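Long-range contacts in Bd3460 (Bdellovibrio bacteriovorus, PDB 5CEC), which binds the predatory endopeptidase Bd3459 through its ankyrin repeats and probably serves as the immunity protein that shields Bdellovibrio from its own enzyme during invasion: residues K28-L33 with N52-N57; D60-T65 with K92-E97; T98-A103 with A120-I125; V111-I116 with N142-E147. All blocks are in the same frame, centred on the assembly; numbering follows the deposited sequence.

How the interactions relate
The four interactions follow the ankyrin array from its N-terminal end inward. Centres of consecutive ones lie about 14 Å (1 to 2), 13 Å (2 to 3) and 10 Å (3 to 4) apart, and each touches the next; the centres of 1 and 4 are about 27 Å apart. Interaction 1 closes the start of the stack, interaction 2 joins two neighbouring finger loops, interaction 3 packs a helix start against a later loop, and interaction 4 couples two nearly parallel helices. Phe102 links 2 and 3, its CZ 3.4 Å from Met64 SD, while Leu100 of interaction 3 packs on Ala112 of interaction 4. Among the four, interaction 2 has the most contacts with the partner Bd3459, with further ones at Phe102 and Asn142.

Interaction 1 (K28-L33 with N52-N57); sequences KSSKAL and NKIDLN
Ile54 is the hub of this contact, which closes the N-terminal edge of the ankyrin-repeat stack by laying the approach to helix 31-39 against the loop that follows helix 42-49. The two branches of Ile54 divide the work. With CG1 beside the backbone N (chi1 -57°) and an extended chi2, its CD1 reaches Ser30 CB at 3.6 Å, while Ile54 CG2 meets Leu33 CD2 at 3.9 Å, the two side chains crossing obliquely. The same Leu33 methyl also touches Leu56 CD2, 3.7 Å away, and here the chains cross at about a right angle. A beta-branched isoleucine suits this place because its two branches can serve two neighbours at once, while a single Leu33 methyl fills the angle between Ile54 and Leu56; Leu33 continues the apolar cluster inward to Val45 and Val49 of helix 42-49.

Behind this shell, polar groups fix the backbones. Ser30 is the N-cap of its helix: its hydroxyl, anti to the backbone N, accepts from Leu33 N at 3.0 Å in an almost straight bond, so the residue that packs on Ile54 through CB also sets the helix start that presents Leu33. Across the loop, Asp55 forms an Asx turn, its OD1 accepting from Asn57 N at 2.9 Å. At the solvent side a water bridges the segments, accepting from Lys28 N at 2.7 Å and donating to Asp55 OD2 at 3.1 Å.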
# COMPACT_ATOMS: atom_id res chain seq x y z
N LYS B 28 30.39 12.21 -5.96
CA LYS B 28 29.75 11.09 -6.72
C LYS B 28 28.55 10.53 -5.97
O LYS B 28 28.60 10.34 -4.75
CB LYS B 28 30.76 9.97 -6.99
CG LYS B 28 31.39 9.35 -5.74
CD LYS B 28 32.49 8.33 -6.06
CE LYS B 28 33.80 8.98 -6.50
NZ LYS B 28 33.84 9.42 -7.93
N SER B 29 27.46 10.28 -6.70
CA SER B 29 26.29 9.62 -6.12
C SER B 29 26.59 8.14 -5.86
O SER B 29 27.51 7.56 -6.44
CB SER B 29 25.09 9.73 -7.04
OG SER B 29 25.36 9.14 -8.29
N SER B 30 25.83 7.56 -4.95
CA SER B 30 25.86 6.14 -4.64
C SER B 30 24.54 5.53 -5.09
O SER B 30 23.47 5.89 -4.58
CB SER B 30 26.03 5.91 -3.14
OG SER B 30 25.78 4.55 -2.82
N LYS B 31 24.61 4.60 -6.04
CA LYS B 31 23.41 3.89 -6.48
C LYS B 31 22.81 3.08 -5.34
O LYS B 31 21.59 3.04 -5.18
CB LYS B 31 23.72 2.99 -7.68
CG LYS B 31 22.49 2.39 -8.35
CD LYS B 31 22.86 1.70 -9.65
CE LYS B 31 21.70 0.91 -10.23
NZ LYS B 31 22.11 0.07 -11.38
N ALA B 32 23.66 2.45 -4.52
CA ALA B 32 23.19 1.65 -3.38
C ALA B 32 22.45 2.50 -2.34
O ALA B 32 21.41 2.08 -1.83
CB ALA B 32 24.35 0.91 -2.74
N LEU B 33 23.00 3.66 -2.01
CA LEU B 33 22.34 4.57 -1.08
C LEU B 33 20.98 5.02 -1.62
O LEU B 33 19.96 5.02 -0.88
CB LEU B 33 23.18 5.82 -0.81
CG LEU B 33 22.54 6.94 0.01
CD1 LEU B 33 21.99 6.47 1.35
CD2 LEU B 33 23.53 8.07 0.25
N ASN B 52 30.38 8.00 5.34
CA ASN B 52 30.69 9.40 4.90
C ASN B 52 31.74 9.55 3.79
O ASN B 52 32.53 10.51 3.76
CB ASN B 52 30.99 10.30 6.13
CG ASN B 52 30.73 11.78 5.89
OD1 ASN B 52 30.29 12.19 4.81
ND2 ASN B 52 31.03 12.59 6.90
N LYS B 53 31.74 8.58 2.88
CA LYS B 53 32.44 8.66 1.60
C LYS B 53 31.51 9.30 0.54
O LYS B 53 31.92 9.52 -0.61
CB LYS B 53 32.89 7.25 1.16
CG LYS B 53 31.74 6.29 0.80
CD LYS B 53 31.98 4.83 1.22
CE LYS B 53 30.68 4.03 1.34
NZ LYS B 53 29.68 4.57 2.31
N ILE B 54 30.26 9.59 0.93
CA ILE B 54 29.25 10.02 -0.02
C ILE B 54 28.82 11.45 0.23
O ILE B 54 28.44 11.83 1.35
CB ILE B 54 28.02 9.10 0.05
CG1 ILE B 54 28.44 7.65 -0.19
CG2 ILE B 54 26.98 9.53 -0.99
CD1 ILE B 54 27.38 6.61 0.13
N ASP B 55 28.87 12.23 -0.83
CA ASP B 55 28.32 13.57 -0.87
C ASP B 55 26.83 13.43 -1.02
O ASP B 55 26.35 13.06 -2.08
CB ASP B 55 28.94 14.33 -2.04
CG ASP B 55 28.36 15.72 -2.23
OD1 ASP B 55 27.48 16.18 -1.45
OD2 ASP B 55 28.83 16.35 -3.19
N LEU B 56 26.09 13.76 0.03
CA LEU B 56 24.65 13.56 0.03
C LEU B 56 23.93 14.51 -0.90
O LEU B 56 22.76 14.29 -1.15
CB LEU B 56 24.08 13.71 1.45
CG LEU B 56 24.55 12.67 2.46
CD1 LEU B 56 24.03 12.99 3.86
CD2 LEU B 56 24.16 11.25 2.09
N ASN B 57 24.60 15.56 -1.39
CA ASN B 57 24.01 16.45 -2.37
C ASN B 57 24.36 16.08 -3.81
O ASN B 57 23.89 16.74 -4.73
CB ASN B 57 24.41 17.90 -2.08
CG ASN B 57 23.77 18.44 -0.82
OD1 ASN B 57 22.65 18.06 -0.45
ND2 ASN B 57 24.48 19.34 -0.14
O HOH W 1 30.50 14.87 -5.32

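Interaction 2 (D60-T65 with K92-E97); sequences DETGMT and KNNGGE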
# COMPACT_ATOMS: atom_id res chain seq x y z
N ASP B 60 22.50 11.88 -9.35
CA ASP B 60 22.75 10.80 -10.26
C ASP B 60 22.41 11.20 -11.70
O ASP B 60 22.15 12.38 -11.98
CB ASP B 60 22.04 9.53 -9.79
CG ASP B 60 20.56 9.50 -10.04
OD1 ASP B 60 19.99 10.44 -10.60
OD2 ASP B 60 19.96 8.47 -9.67
N GLU B 61 22.40 10.22 -12.60
CA GLU B 61 22.24 10.49 -14.03
C GLU B 61 20.89 11.12 -14.44
O GLU B 61 20.81 11.74 -15.48
CB GLU B 61 22.49 9.22 -14.84
CG GLU B 61 21.44 8.13 -14.63
CD GLU B 61 21.65 6.93 -15.54
OE1 GLU B 61 21.59 7.09 -16.78
OE2 GLU B 61 21.86 5.83 -15.00
N THR B 62 19.85 10.97 -13.61
CA THR B 62 18.56 11.63 -13.86
C THR B 62 18.29 12.79 -12.87
O THR B 62 17.19 13.32 -12.84
CB THR B 62 17.36 10.65 -13.84
OG1 THR B 62 17.00 10.29 -12.50
CG2 THR B 62 17.65 9.39 -14.65
N GLY B 63 19.31 13.18 -12.11
CA GLY B 63 19.28 14.31 -11.17
C GLY B 63 18.80 14.00 -9.78
O GLY B 63 18.53 14.92 -9.01
N MET B 64 18.66 12.72 -9.45
CA MET B 64 18.15 12.32 -8.13
C MET B 64 19.21 12.38 -7.06
O MET B 64 20.38 12.03 -7.27
CB MET B 64 17.59 10.90 -8.18
CG MET B 64 16.46 10.70 -9.18
SD MET B 64 14.94 11.55 -8.71
CE MET B 64 14.36 10.51 -7.37
N THR B 65 18.75 12.75 -5.88
CA THR B 65 19.52 12.68 -4.64
C THR B 65 18.92 11.62 -3.71
O THR B 65 17.78 11.19 -3.90
CB THR B 65 19.41 14.00 -3.88
OG1 THR B 65 18.03 14.26 -3.58
CG2 THR B 65 20.01 15.15 -4.69
N LYS B 92 17.00 19.65 -7.73
CA LYS B 92 15.93 19.22 -8.61
C LYS B 92 16.39 18.12 -9.54
O LYS B 92 17.53 18.13 -10.02
CB LYS B 92 15.41 20.39 -9.45
CG LYS B 92 14.70 21.42 -8.62
CD LYS B 92 14.41 22.66 -9.40
CE LYS B 92 13.72 23.69 -8.56
NZ LYS B 92 13.89 25.02 -9.22
N ASN B 93 15.51 17.16 -9.78
CA ASN B 93 15.81 16.12 -10.78
C ASN B 93 15.57 16.63 -12.19
O ASN B 93 15.24 17.79 -12.39
CB ASN B 93 15.01 14.85 -10.52
CG ASN B 93 13.57 14.96 -10.96
OD1 ASN B 93 12.98 16.02 -10.87
ND2 ASN B 93 13.01 13.88 -11.52
N ASN B 94 15.66 15.74 -13.17
CA ASN B 94 15.40 16.15 -14.57
C ASN B 94 13.97 16.58 -14.87
O ASN B 94 13.75 17.33 -15.80
CB ASN B 94 15.90 15.09 -15.57
CG ASN B 94 15.17 13.76 -15.49
OD1 ASN B 94 14.38 13.51 -14.58
ND2 ASN B 94 15.48 12.88 -16.40
N GLY B 95 13.03 16.19 -14.01
CA GLY B 95 11.67 16.66 -14.08
C GLY B 95 11.42 17.97 -13.37
O GLY B 95 10.28 18.43 -13.28
N GLY B 96 12.48 18.59 -12.86
CA GLY B 96 12.35 19.88 -12.17
C GLY B 96 11.85 19.83 -10.75
O GLY B 96 11.50 20.88 -10.20
N GLU B 97 11.81 18.63 -10.17
CA GLU B 97 11.20 18.42 -8.87
C GLU B 97 12.18 18.36 -7.73
O GLU B 97 13.18 17.66 -7.78
CB GLU B 97 10.35 17.16 -8.90
CG GLU B 97 9.10 17.32 -9.76
CD GLU B 97 8.16 16.13 -9.71
OE1 GLU B 97 8.65 14.98 -9.68
OE2 GLU B 97 6.93 16.36 -9.72
O HOH W 2 14.49 11.53 -12.60
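Asp60-Gly63 and Asn93-Gly96 are both type I beta turns, and they lie side by side so closely that the CA atoms of Gly63 and Asn93 are 3.9 Å apart. Gly63 suits this spot twice over: its phi is positive (88°), and having no side chain it lets the second backbone come right up to it. One hydrogen bond joins the turns directly, from Asn94 N to Thr62 O at 2.9 Å, the donor standing above the carbonyl plane. A CA-H...O contact from Asn93 CA to Gly63 O (3.5 Å) supports it.

Each turn is braced by the side chain of its first residue. Asp60 OD1 is gripped by two backbone donors, Thr62 N, which makes an Asx turn, and Met64 N at 2.9 Å, both from above the carboxylate plane. Asn93 OD1 instead accepts from Glu97 N at 2.9 Å, nearly along its C=O axis. These are the tips of adjacent finger loops of the ankyrin fold, stacked one repeat apart, and Thr65 caps the helix that follows the first.

Between the turns a water takes an N-H from Asn93 ND2, donates to Asn94 OD1 at 2.8 Å and is also bonded to Thr62 OG1. Met64, bent at chi2 and chi3, runs alongside Asn93 with SD 3.8 Å from Asn93 CB. Polar side chains of the second segment also reach the partner: Asn94 ND2 donates to Lys390 O of the Bd3459 chain, and the amide ND2 of Asn93 and the carboxylate OE1 of Glu97 both bond to Ser393 OG of that chain.

Interaction 3 (T98-A103 with A120-I125); sequences TALAFA and ANVDII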
# COMPACT_ATOMS: atom_id res chain seq x y z
N THR B 98 11.86 19.11 -6.68
CA THR B 98 12.58 18.99 -5.41
C THR B 98 12.00 17.80 -4.62
O THR B 98 10.94 17.21 -5.00
CB THR B 98 12.43 20.22 -4.53
OG1 THR B 98 11.07 20.33 -4.12
CG2 THR B 98 12.88 21.51 -5.26
N ALA B 99 12.69 17.42 -3.56
CA ALA B 99 12.19 16.38 -2.67
C ALA B 99 10.76 16.62 -2.20
O ALA B 99 9.97 15.67 -2.14
CB ALA B 99 13.10 16.19 -1.44
N LEU B 100 10.43 17.87 -1.90
CA LEU B 100 9.07 18.18 -1.45
C LEU B 100 8.07 17.89 -2.57
O LEU B 100 6.97 17.36 -2.30
CB LEU B 100 8.98 19.62 -0.97
CG LEU B 100 7.58 20.08 -0.53
CD1 LEU B 100 6.96 19.18 0.54
CD2 LEU B 100 7.64 21.51 -0.03
N ALA B 101 8.40 18.26 -3.80
CA ALA B 101 7.55 17.87 -4.92
C ALA B 101 7.41 16.38 -5.07
O ALA B 101 6.29 15.92 -5.29
CB ALA B 101 8.03 18.49 -6.21
N PHE B 102 8.47 15.63 -4.92
CA PHE B 102 8.37 14.16 -4.93
C PHE B 102 7.42 13.65 -3.87
O PHE B 102 6.61 12.76 -4.14
CB PHE B 102 9.74 13.50 -4.78
CG PHE B 102 10.50 13.37 -6.05
CD1 PHE B 102 10.19 12.35 -6.91
CD2 PHE B 102 11.51 14.27 -6.41
CE1 PHE B 102 10.84 12.21 -8.11
CE2 PHE B 102 12.20 14.09 -7.62
CZ PHE B 102 11.86 13.05 -8.45
N ALA B 103 7.49 14.21 -2.67
CA ALA B 103 6.65 13.75 -1.58
C ALA B 103 5.19 14.02 -1.89
O ALA B 103 4.35 13.13 -1.80
CB ALA B 103 7.05 14.42 -0.28
N ALA B 120 11.66 23.59 3.66
CA ALA B 120 11.66 23.40 2.22
C ALA B 120 10.78 24.46 1.55
O ALA B 120 9.71 24.82 2.05
CB ALA B 120 11.12 22.01 1.86
N ASN B 121 11.21 24.93 0.40
CA ASN B 121 10.47 25.92 -0.38
C ASN B 121 9.16 25.31 -0.85
O ASN B 121 9.16 24.26 -1.50
CB ASN B 121 11.34 26.31 -1.58
CG ASN B 121 10.77 27.37 -2.47
OD1 ASN B 121 9.89 28.12 -2.09
ND2 ASN B 121 11.36 27.50 -3.67
N VAL B 122 8.07 26.00 -0.57
CA VAL B 122 6.76 25.57 -1.00
C VAL B 122 6.31 26.19 -2.32
O VAL B 122 5.34 25.70 -2.92
CB VAL B 122 5.68 25.75 0.08
CG1 VAL B 122 6.06 25.02 1.37
CG2 VAL B 122 5.44 27.23 0.38
N ASP B 123 6.99 27.26 -2.76
CA ASP B 123 6.66 27.91 -4.03
C ASP B 123 7.43 27.24 -5.15
O ASP B 123 8.36 27.79 -5.74
CB ASP B 123 6.94 29.39 -3.97
CG ASP B 123 6.47 30.14 -5.21
OD1 ASP B 123 5.81 29.54 -6.10
OD2 ASP B 123 6.79 31.35 -5.30
N ILE B 124 6.97 26.04 -5.49
CA ILE B 124 7.63 25.19 -6.50
C ILE B 124 6.58 24.62 -7.43
O ILE B 124 5.37 24.70 -7.16
CB ILE B 124 8.47 24.08 -5.84
CG1 ILE B 124 7.59 23.09 -5.05
CG2 ILE B 124 9.55 24.71 -4.97
CD1 ILE B 124 8.36 21.99 -4.38
N ILE B 125 7.07 24.06 -8.54
CA ILE B 125 6.26 23.49 -9.60
C ILE B 125 6.51 21.99 -9.69
O ILE B 125 7.64 21.53 -9.58
CB ILE B 125 6.63 24.13 -10.96
CG1 ILE B 125 6.43 25.65 -10.94
CG2 ILE B 125 5.87 23.52 -12.13
CD1 ILE B 125 5.06 26.12 -10.56
O HOH W 3 11.22 22.37 -2.13
O HOH W 4 9.87 21.34 -7.80
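Ile124 carries its CG1 in the crowded position between the backbone N and the carbonyl carbon (chi1 64°), and with chi2 extended this drives CD1 straight at the start of helix 99-105. Leu100 has its CG anti to its backbone N (chi1 177°), which points CD2 at Ala120, Asn121 and Val122. The pairing lies at the heart of an ankyrin repeat, where the Thr-Ala-Leu-Ala start of the first helix occupies the place of the familiar TPLH motif and packs on the loop leaving the second helix.

Thr98 and Ile124 meet tip to tip: Ile124 CD1 sits a short 3.2 Å from Thr98 OG1 and is also 4.0 Å from Ala101 CB. Small Ala101 allows the methyl to settle over the first turn. Leu100 CD2 faces Ala120 CB at 4.0 Å and Val122 CG1 at 4.1 Å, and its other neighbours include Ile116 of helix 109-117 and Leu134 of helix 134-141, so its buried side chain packs between the loop and the neighbouring helices.

Thr98 is the N-cap, its OG1 accepting a weak, long bond from Ala101 N. Thr98 OG1 donates to a water at 2.9 Å, and that water donates to Asn121 O. A second water bridges the backbones, accepting from Thr98 N at 3.2 Å and donating to Ile125 O at 2.9 Å.

Interaction 4 (V111-I116 with N142-E147); sequences VAEELI and NKKTAE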
# COMPACT_ATOMS: atom_id res chain seq x y z
N VAL B 111 5.75 12.98 4.91
CA VAL B 111 7.04 13.46 4.50
C VAL B 111 6.94 14.93 4.09
O VAL B 111 7.80 15.76 4.45
CB VAL B 111 7.64 12.60 3.36
CG1 VAL B 111 8.86 13.29 2.78
CG2 VAL B 111 8.00 11.21 3.86
N ALA B 112 5.90 15.26 3.35
CA ALA B 112 5.74 16.65 2.90
C ALA B 112 5.68 17.57 4.13
O ALA B 112 6.33 18.63 4.15
CB ALA B 112 4.47 16.81 2.07
N GLU B 113 4.89 17.19 5.15
CA GLU B 113 4.82 17.99 6.36
C GLU B 113 6.16 18.17 7.02
O GLU B 113 6.48 19.28 7.46
CB GLU B 113 3.79 17.45 7.36
CG GLU B 113 2.36 17.60 6.88
CD GLU B 113 1.96 19.05 6.78
OE1 GLU B 113 1.82 19.70 7.84
OE2 GLU B 113 1.87 19.55 5.65
N GLU B 114 6.92 17.08 7.09
CA GLU B 114 8.26 17.11 7.67
C GLU B 114 9.13 18.09 6.91
O GLU B 114 9.86 18.86 7.52
CB GLU B 114 8.87 15.71 7.67
CG GLU B 114 10.21 15.59 8.39
CD GLU B 114 10.13 15.67 9.90
OE1 GLU B 114 9.04 15.50 10.49
OE2 GLU B 114 11.19 15.91 10.51
N LEU B 115 9.11 18.02 5.59
CA LEU B 115 9.96 18.87 4.74
C LEU B 115 9.58 20.34 4.87
O LEU B 115 10.45 21.22 4.99
CB LEU B 115 9.94 18.41 3.29
CG LEU B 115 10.69 17.10 3.03
CD1 LEU B 115 10.35 16.60 1.64
CD2 LEU B 115 12.20 17.25 3.16
N ILE B 116 8.28 20.61 4.90
CA ILE B 116 7.83 22.01 5.07
C ILE B 116 8.28 22.58 6.45
O ILE B 116 8.77 23.70 6.50
CB ILE B 116 6.29 22.11 4.88
CG1 ILE B 116 5.93 21.78 3.42
CG2 ILE B 116 5.77 23.51 5.23
CD1 ILE B 116 4.46 21.55 3.18
N ASN B 142 -4.77 16.63 -0.19
CA ASN B 142 -4.50 16.61 1.24
C ASN B 142 -4.62 18.00 1.81
O ASN B 142 -3.76 18.84 1.60
CB ASN B 142 -3.10 16.03 1.52
CG ASN B 142 -2.88 15.78 2.99
OD1 ASN B 142 -2.68 16.73 3.76
ND2 ASN B 142 -2.94 14.51 3.40
N LYS B 143 -5.71 18.23 2.54
CA LYS B 143 -6.04 19.53 3.06
C LYS B 143 -5.01 20.06 4.06
O LYS B 143 -4.68 21.24 4.03
CB LYS B 143 -7.44 19.48 3.72
CG LYS B 143 -7.95 20.78 4.32
CD LYS B 143 -9.19 20.54 5.21
CE LYS B 143 -10.50 20.86 4.52
NZ LYS B 143 -11.51 21.28 5.54
N LYS B 144 -4.50 19.19 4.92
CA LYS B 144 -3.53 19.61 5.93
C LYS B 144 -2.28 20.17 5.25
O LYS B 144 -1.80 21.22 5.65
CB LYS B 144 -3.17 18.43 6.83
CG LYS B 144 -2.13 18.74 7.90
CD LYS B 144 -1.93 17.55 8.84
CE LYS B 144 -0.86 17.84 9.88
NZ LYS B 144 -0.64 16.69 10.80
N THR B 145 -1.76 19.48 4.23
CA THR B 145 -0.57 19.97 3.55
C THR B 145 -0.87 21.21 2.71
O THR B 145 -0.07 22.13 2.67
CB THR B 145 0.13 18.85 2.77
OG1 THR B 145 0.70 17.93 3.70
CG2 THR B 145 1.26 19.39 1.91
N ALA B 146 -2.04 21.27 2.09
CA ALA B 146 -2.41 22.48 1.38
C ALA B 146 -2.37 23.69 2.34
O ALA B 146 -1.89 24.77 1.99
CB ALA B 146 -3.79 22.31 0.74
N GLU B 147 -2.93 23.52 3.54
CA GLU B 147 -2.91 24.56 4.59
C GLU B 147 -1.48 24.90 5.01
O GLU B 147 -1.15 26.06 5.17
CB GLU B 147 -3.77 24.15 5.80
CG GLU B 147 -5.24 24.12 5.48
CD GLU B 147 -6.15 23.76 6.62
OE1 GLU B 147 -5.77 22.96 7.50
OE2 GLU B 147 -7.29 24.26 6.62
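Glu113 and Thr145 slide past each other in opposite directions, so that the carboxylate of one lies alongside the CB branch of the other. Glu113 is folded for this, CG beside its backbone N (chi1 -69°) and the chain bent again at chi2, which brings OE2 to Thr145. There Thr145 OG1 donates to Glu113 OE2 at 2.8 Å, approaching from above the carboxylate plane. The second oxygen, Glu113 OE1, is hydrogen-bonded to Ser148 OG, which is also bonded to Lys144 O, so both ends of the carboxylate are held by hydroxyls of the same helix.

A beta-branched threonine fits here because its hydroxyl can bond the acid while its methyl, Thr145 CG2, anti to the backbone N, packs on Ala112 CB and Ile116 CD1, each at 4.1 Å. The helices concerned, 109-117 and 143-152, stand next to one another in the outer layer of the ankyrin solenoid; the short segments run nearly parallel, 16° apart, with axes 10.1 Å from each other.

Lys144, extended from CG to its tip, crosses Glu113 obliquely and touches OE1 with CE at 3.8 Å; its NZ stays 4.9 Å from that oxygen, near enough perhaps to steady the negative charge without a salt bridge. Asn142 caps the second helix, OD1 accepting from Thr145 N at 2.9 Å in the carbonyl plane, while its ND2 donates to Ser345 OG of the Bd3459 chain.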